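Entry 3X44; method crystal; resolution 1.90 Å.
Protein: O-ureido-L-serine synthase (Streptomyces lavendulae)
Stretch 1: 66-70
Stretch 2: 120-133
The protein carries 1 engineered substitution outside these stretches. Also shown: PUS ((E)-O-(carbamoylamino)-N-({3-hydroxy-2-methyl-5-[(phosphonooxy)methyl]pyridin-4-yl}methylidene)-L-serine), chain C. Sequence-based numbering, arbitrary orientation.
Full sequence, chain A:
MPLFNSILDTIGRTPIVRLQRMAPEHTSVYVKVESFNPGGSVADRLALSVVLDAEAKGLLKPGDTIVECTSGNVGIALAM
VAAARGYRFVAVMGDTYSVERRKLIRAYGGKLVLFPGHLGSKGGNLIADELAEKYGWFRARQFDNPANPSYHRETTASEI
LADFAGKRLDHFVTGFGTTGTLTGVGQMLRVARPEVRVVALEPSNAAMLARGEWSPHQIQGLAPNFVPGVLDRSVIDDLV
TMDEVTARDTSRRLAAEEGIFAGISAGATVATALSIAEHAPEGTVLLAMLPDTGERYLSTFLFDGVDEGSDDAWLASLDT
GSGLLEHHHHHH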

ATOM      1  N   ILE A  66      20.475 -22.665  13.023  1.00 23.21           N
ATOM      2  CA  ILE A  66      20.833 -22.355  11.644  1.00 19.48           C
ATOM      3  C   ILE A  66      22.232 -21.753  11.614  1.00 21.19           C
ATOM      4  O   ILE A  66      22.559 -20.879  12.421  1.00 17.03           O
ATOM      5  CB  ILE A  66      19.833 -21.339  11.020  1.00 19.92           C
ATOM      6  CG1 ILE A  66      18.439 -21.962  10.932  1.00 16.42           C
ATOM      7  CG2 ILE A  66      20.304 -20.915   9.637  1.00 17.98           C
ATOM      8  CD1 ILE A  66      17.317 -21.005  11.251  1.00 23.26           C
ATOM      9  N   VAL A  67      23.060 -22.233  10.690  1.00 21.51           N
ATOM     10  CA  VAL A  67      24.423 -21.730  10.562  1.00 24.37           C
ATOM     11  C   VAL A  67      24.688 -21.304   9.126  1.00 23.84           C
ATOM     12  O   VAL A  67      24.267 -21.979   8.181  1.00 26.00           O
ATOM     13  CB  VAL A  67      25.474 -22.794  10.972  1.00 24.03           C
ATOM     14  CG1 VAL A  67      25.495 -23.938   9.965  1.00 24.72           C
ATOM     15  CG2 VAL A  67      26.851 -22.148  11.064  1.00 25.00           C
ATOM     16  N   GLU A  68      25.390 -20.186   8.971  1.00 21.41           N
ATOM     17  CA  GLU A  68      25.693 -19.665   7.643  1.00 20.38           C
ATOM     18  C   GLU A  68      26.937 -18.779   7.622  1.00 18.59           C
ATOM     19  O   GLU A  68      27.219 -18.061   8.584  1.00 17.28           O
ATOM     20  CB  GLU A  68      24.497 -18.866   7.129  1.00 23.02           C
ATOM     21  CG  GLU A  68      24.738 -18.199   5.789  1.00 29.14           C
ATOM     22  CD  GLU A  68      24.853 -19.207   4.670  1.00 29.20           C
ATOM     23  OE1 GLU A  68      25.868 -19.935   4.627  1.00 30.93           O
ATOM     24  OE2 GLU A  68      23.924 -19.275   3.840  1.00 32.53           O
ATOM     25  N   CYS A  69      27.694 -18.856   6.532  1.00 17.37           N
ATOM     26  CA  CYS A  69      28.878 -18.012   6.368  1.00 16.60           C
ATOM     27  C   CYS A  69      28.324 -16.781   5.669  1.00 17.55           C
ATOM     28  O   CYS A  69      27.670 -16.897   4.634  1.00 18.36           O
ATOM     29  CB  CYS A  69      29.929 -18.675   5.474  1.00 19.23           C
ATOM     30  SG  CYS A  69      31.197 -17.512   4.931  1.00 20.89           S
ATOM     31  N   THR A  70      28.580 -15.607   6.225  1.00 15.94           N
ATOM     32  CA  THR A  70      28.022 -14.392   5.653  1.00 18.29           C
ATOM     33  C   THR A  70      29.001 -13.223   5.651  1.00 14.71           C
ATOM     34  O   THR A  70      29.972 -13.227   6.406  1.00 18.21           O
ATOM     35  CB  THR A  70      26.769 -13.985   6.466  1.00 18.32           C
ATOM     36  OG1 THR A  70      26.277 -12.725   6.014  1.00 22.60           O
ATOM     37  CG2 THR A  70      27.129 -13.864   7.946  1.00 20.88           C
TER
HETATM   38  N   PUS C 400      25.285 -10.254   1.166  1.00 20.82           N
HETATM   39  CA  PUS C 400      25.346 -11.732   1.510  1.00 22.23           C
HETATM   40  CB  PUS C 400      26.443 -12.476   0.669  1.00 21.18           C
HETATM   41  OG  PUS C 400      27.788 -11.866   0.925  1.00 24.28           O
HETATM   42  ND  PUS C 400      28.836 -12.855   0.823  1.00 25.49           N
HETATM   43  CE  PUS C 400      29.851 -12.665  -0.050  1.00 24.50           C
HETATM   44  NZ2 PUS C 400      29.710 -11.807  -1.076  1.00 23.66           N
HETATM   45  OZ1 PUS C 400      30.873 -13.259   0.087  1.00 25.91           O
HETATM   46  C   PUS C 400      25.662 -11.877   3.014  1.00 22.51           C
HETATM   47  O   PUS C 400      25.430 -10.963   3.755  1.00 22.53           O
HETATM   48  OT  PUS C 400      26.134 -12.903   3.443  1.00 22.02           O
HETATM   49  C2  PUS C 400      25.289  -5.936   0.100  1.00 15.85           C
HETATM   50  C3  PUS C 400      25.171  -7.338   0.541  1.00 15.79           C
HETATM   51  C4  PUS C 400      24.997  -8.387  -0.470  1.00 17.56           C
HETATM   52  C5  PUS C 400      24.918  -8.000  -1.884  1.00 19.05           C
HETATM   53  C6  PUS C 400      25.035  -6.573  -2.225  1.00 16.00           C
HETATM   54  C2A PUS C 400      25.511  -4.840   1.103  1.00 16.63           C
HETATM   55  C4A PUS C 400      25.060  -9.851  -0.096  1.00 19.39           C
HETATM   56  C5A PUS C 400      24.729  -9.035  -2.982  1.00 15.90           C
HETATM   57  N1  PUS C 400      25.217  -5.625  -1.242  1.00 18.81           N
HETATM   58  O3  PUS C 400      25.162  -7.636   1.855  1.00 17.29           O
HETATM   59  O1P PUS C 400      23.746 -11.898  -2.613  1.00 16.14           O
HETATM   60  O2P PUS C 400      21.845 -11.199  -3.831  1.00 15.48           O
HETATM   61  O3P PUS C 400      24.006 -11.011  -4.805  1.00 17.15           O
HETATM   62  O4P PUS C 400      23.355  -9.549  -2.979  1.00 16.71           O
HETATM   63  P   PUS C 400      23.244 -10.920  -3.559  1.00 17.48           P
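Stretch 2 (120-133) GSKGGNLIADELAE

Stretch 2 is a helix that packs against the extended strand of stretch 1 and runs nearly antiparallel to it: the N-to-C directions differ by 168°, and the axes approach to 7.2 Å. The phi/psi values of the helix cluster near -65/-40 from Lys 122 onward, and i to i+4 backbone hydrogen bonds, such as Ala 128 N to Gly 124 O at 2.9 Å, hold it together. Together the two segments bury 304 Å², with no direct hydrogen bond between them.

Ile 66 is too far from the helix to take part. At Val 67 the side chain points toward the helix, with chi1 in the p rotamer, and its two methyl groups meet an apolar patch. Val 67 CG1 lies 4.2 Å from Ala 132 CB and 3.9 Å from the backbone Ala 128 O, while Val 67 CG2 lies 4.2 Å from Leu 131 CD1 and 4.5 Å from Ala 128 CB.

Glu 68 points away, as expected from the alternation of a strand, and it is the backbone that meets the helix here: Glu 68 C is 4.5 Å from Ala 128 CB, and the CA atoms of Glu 68 and Ala 128 are 5.9 Å apart. The end of its side chain nevertheless comes nearer the helix. Glu 68 OE1 accepts a hydrogen bond from Cys 69 N at 2.9 Å, and water 1 bridges the segments, donating to Glu 68 OE1 at 2.5 Å and to Asn 125 OD1 at 2.7 Å.

Cys 69 again faces the helix and has the largest area covered by it. Cys 69 CB is 4.4 Å from Ala 128 CB and only 3.2 Å from Asn 125 OD1. The sulfur, with chi1 t, rests on the glycine surface, Cys 69 SG being 3.5 Å from Gly 124 CA. An ideal CB on Gly 124 would fall 2.2 Å from Cys 69 SG, a clash, so the absence of a side chain lets the backbones approach to 5.3 Å between the CA atoms of Cys 69 and Gly 124.

Thr 70 points away from the helix, yet both segments reach the bound PUS: Thr 70 OG1 donates to PUS OT at 2.6 Å, and Ser 121 OG donates to PUS OZ1, also at 2.6 Å. Water 2 adds a link, donating to Cys 69 O at 3.2 Å and to Ser 121 OG at 2.8 Å.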

ATOM      1  N   GLY A 120      38.366 -15.397   2.474  1.00 20.33           N
ATOM      2  CA  GLY A 120      37.163 -15.248   1.671  1.00 14.91           C
ATOM      3  C   GLY A 120      36.031 -16.146   2.130  1.00 18.57           C
ATOM      4  O   GLY A 120      36.180 -16.914   3.085  1.00 18.27           O
ATOM      5  N   SER A 121      34.896 -16.061   1.442  1.00 15.70           N
ATOM      6  CA  SER A 121      33.737 -16.865   1.786  1.00 18.89           C
ATOM      7  C   SER A 121      33.986 -18.341   1.497  1.00 18.05           C
ATOM      8  O   SER A 121      33.273 -19.206   1.986  1.00 18.39           O
ATOM      9  CB  SER A 121      32.515 -16.382   1.012  1.00 17.33           C
ATOM     10  OG  SER A 121      32.111 -15.105   1.473  1.00 20.75           O
ATOM     11  N   LYS A 122      35.002 -18.631   0.699  1.00 18.88           N
ATOM     12  CA  LYS A 122      35.299 -20.016   0.406  1.00 20.39           C
ATOM     13  C   LYS A 122      35.723 -20.644   1.726  1.00 21.99           C
ATOM     14  O   LYS A 122      35.242 -21.716   2.097  1.00 22.69           O
ATOM     15  CB  LYS A 122      36.419 -20.128  -0.627  1.00 23.34           C
ATOM     16  CG  LYS A 122      36.619 -21.559  -1.141  1.00 28.40           C
ATOM     17  CD  LYS A 122      37.762 -21.650  -2.145  1.00 31.32           C
ATOM     18  CE  LYS A 122      37.445 -20.880  -3.422  1.00 34.11           C
ATOM     19  NZ  LYS A 122      38.019 -21.547  -4.631  1.00 37.01           N
ATOM     20  N   GLY A 123      36.604 -19.949   2.443  1.00 23.91           N
ATOM     21  CA  GLY A 123      37.073 -20.440   3.725  1.00 23.34           C
ATOM     22  C   GLY A 123      35.956 -20.490   4.752  1.00 23.75           C
ATOM     23  O   GLY A 123      35.870 -21.423   5.550  1.00 24.78           O
ATOM     24  N   GLY A 124      35.091 -19.482   4.733  1.00 21.29           N
ATOM     25  CA  GLY A 124      33.986 -19.437   5.673  1.00 20.80           C
ATOM     26  C   GLY A 124      32.975 -20.557   5.501  1.00 19.84           C
ATOM     27  O   GLY A 124      32.446 -21.084   6.479  1.00 18.71           O
ATOM     28  N   ASN A 125      32.700 -20.928   4.256  1.00 20.68           N
ATOM     29  CA  ASN A 125      31.736 -21.986   3.979  1.00 18.92           C
ATOM     30  C   ASN A 125      32.216 -23.323   4.520  1.00 20.53           C
ATOM     31  O   ASN A 125      31.425 -24.143   4.987  1.00 19.52           O
ATOM     32  CB  ASN A 125      31.497 -22.101   2.473  1.00 21.90           C
ATOM     33  CG  ASN A 125      30.622 -20.992   1.943  1.00 22.49           C
ATOM     34  OD1 ASN A 125      29.950 -20.292   2.712  1.00 16.87           O
ATOM     35  ND2 ASN A 125      30.620 -20.821   0.624  1.00 22.88           N
ATOM     36  N   LEU A 126      33.520 -23.543   4.444  1.00 21.65           N
ATOM     37  CA  LEU A 126      34.087 -24.783   4.931  1.00 23.73           C
ATOM     38  C   LEU A 126      33.877 -24.863   6.432  1.00 23.11           C
ATOM     39  O   LEU A 126      33.506 -25.910   6.957  1.00 22.77           O
ATOM     40  CB  LEU A 126      35.571 -24.850   4.588  1.00 25.57           C
ATOM     41  CG  LEU A 126      35.782 -25.436   3.188  1.00 32.25           C
ATOM     42  CD1 LEU A 126      37.187 -25.135   2.689  1.00 32.70           C
ATOM     43  CD2 LEU A 126      35.535 -26.942   3.235  1.00 31.29           C
ATOM     44  N   ILE A 127      34.095 -23.747   7.121  1.00 23.01           N
ATOM     45  CA  ILE A 127      33.913 -23.716   8.567  1.00 22.85           C
ATOM     46  C   ILE A 127      32.448 -23.972   8.882  1.00 22.51           C
ATOM     47  O   ILE A 127      32.117 -24.786   9.743  1.00 25.30           O
ATOM     48  CB  ILE A 127      34.328 -22.351   9.167  1.00 23.60           C
ATOM     49  CG1 ILE A 127      35.845 -22.187   9.080  1.00 22.31           C
ATOM     50  CG2 ILE A 127      33.883 -22.258  10.624  1.00 21.30           C
ATOM     51  CD1 ILE A 127      36.328 -20.789   9.412  1.00 23.20           C
ATOM     52  N   ALA A 128      31.571 -23.273   8.175  1.00 22.70           N
ATOM     53  CA  ALA A 128      30.137 -23.434   8.366  1.00 21.80           C
ATOM     54  C   ALA A 128      29.738 -24.898   8.149  1.00 21.85           C
ATOM     55  O   ALA A 128      28.964 -25.463   8.920  1.00 19.10           O
ATOM     56  CB  ALA A 128      29.388 -22.540   7.398  1.00 19.64           C
ATOM     57  N   ASP A 129      30.280 -25.510   7.100  1.00 21.23           N
ATOM     58  CA  ASP A 129      29.967 -26.900   6.785  1.00 23.11           C
ATOM     59  C   ASP A 129      30.451 -27.839   7.884  1.00 23.48           C
ATOM     60  O   ASP A 129      29.739 -28.757   8.290  1.00 23.82           O
ATOM     61  CB  ASP A 129      30.606 -27.294   5.444  1.00 24.31           C
ATOM     62  CG  ASP A 129      29.880 -26.688   4.247  1.00 25.20           C
ATOM     63  OD1 ASP A 129      30.473 -26.644   3.150  1.00 28.50           O
ATOM     64  OD2 ASP A 129      28.719 -26.257   4.399  1.00 24.92           O
ATOM     65  N   GLU A 130      31.667 -27.601   8.360  1.00 24.21           N
ATOM     66  CA  GLU A 130      32.253 -28.417   9.410  1.00 26.68           C
ATOM     67  C   GLU A 130      31.435 -28.343  10.697  1.00 27.79           C
ATOM     68  O   GLU A 130      31.225 -29.358  11.366  1.00 28.04           O
ATOM     69  CB  GLU A 130      33.695 -27.973   9.679  1.00 28.96           C
ATOM     70  CG  GLU A 130      34.697 -28.466   8.631  1.00 33.33           C
ATOM     71  CD  GLU A 130      36.110 -27.929   8.847  1.00 36.03           C
ATOM     72  OE1 GLU A 130      36.335 -27.167   9.817  1.00 37.53           O
ATOM     73  OE2 GLU A 130      36.999 -28.274   8.039  1.00 37.92           O
ATOM     74  N   LEU A 131      30.970 -27.144  11.043  1.00 24.83           N
ATOM     75  CA  LEU A 131      30.174 -26.962  12.254  1.00 26.35           C
ATOM     76  C   LEU A 131      28.856 -27.708  12.157  1.00 28.06           C
ATOM     77  O   LEU A 131      28.400 -28.323  13.119  1.00 28.04           O
ATOM     78  CB  LEU A 131      29.873 -25.483  12.485  1.00 23.87           C
ATOM     79  CG  LEU A 131      31.069 -24.586  12.771  1.00 24.85           C
ATOM     80  CD1 LEU A 131      30.631 -23.128  12.730  1.00 24.13           C
ATOM     81  CD2 LEU A 131      31.662 -24.954  14.126  1.00 25.81           C
ATOM     82  N   ALA A 132      28.240 -27.636  10.986  1.00 27.75           N
ATOM     83  CA  ALA A 132      26.968 -28.297  10.767  1.00 30.21           C
ATOM     84  C   ALA A 132      27.104 -29.804  10.937  1.00 31.44           C
ATOM     85  O   ALA A 132      26.292 -30.433  11.611  1.00 30.03           O
ATOM     86  CB  ALA A 132      26.444 -27.971   9.372  1.00 28.90           C
ATOM     87  N   GLU A 133      28.139 -30.377  10.332  1.00 32.59           N
ATOM     88  CA  GLU A 133      28.362 -31.816  10.403  1.00 34.13           C
ATOM     89  C   GLU A 133      28.641 -32.291  11.815  1.00 34.77           C
ATOM     90  O   GLU A 133      28.276 -33.405  12.191  1.00 33.48           O
ATOM     91  CB  GLU A 133      29.530 -32.210   9.506  1.00 35.10           C
ATOM     92  CG  GLU A 133      29.424 -31.701   8.089  1.00 39.82           C
ATOM     93  CD  GLU A 133      30.575 -32.180   7.235  1.00 42.97           C
ATOM     94  OE1 GLU A 133      30.941 -31.472   6.269  1.00 45.24           O
ATOM     95  OE2 GLU A 133      31.115 -33.267   7.536  1.00 43.96           O
TER
HETATM   96  O   HOH W   1      27.302 -20.711   2.672  1.00 25.09           O
HETATM   97  O   HOH W   2      29.523 -15.248   2.657  1.00 28.74           O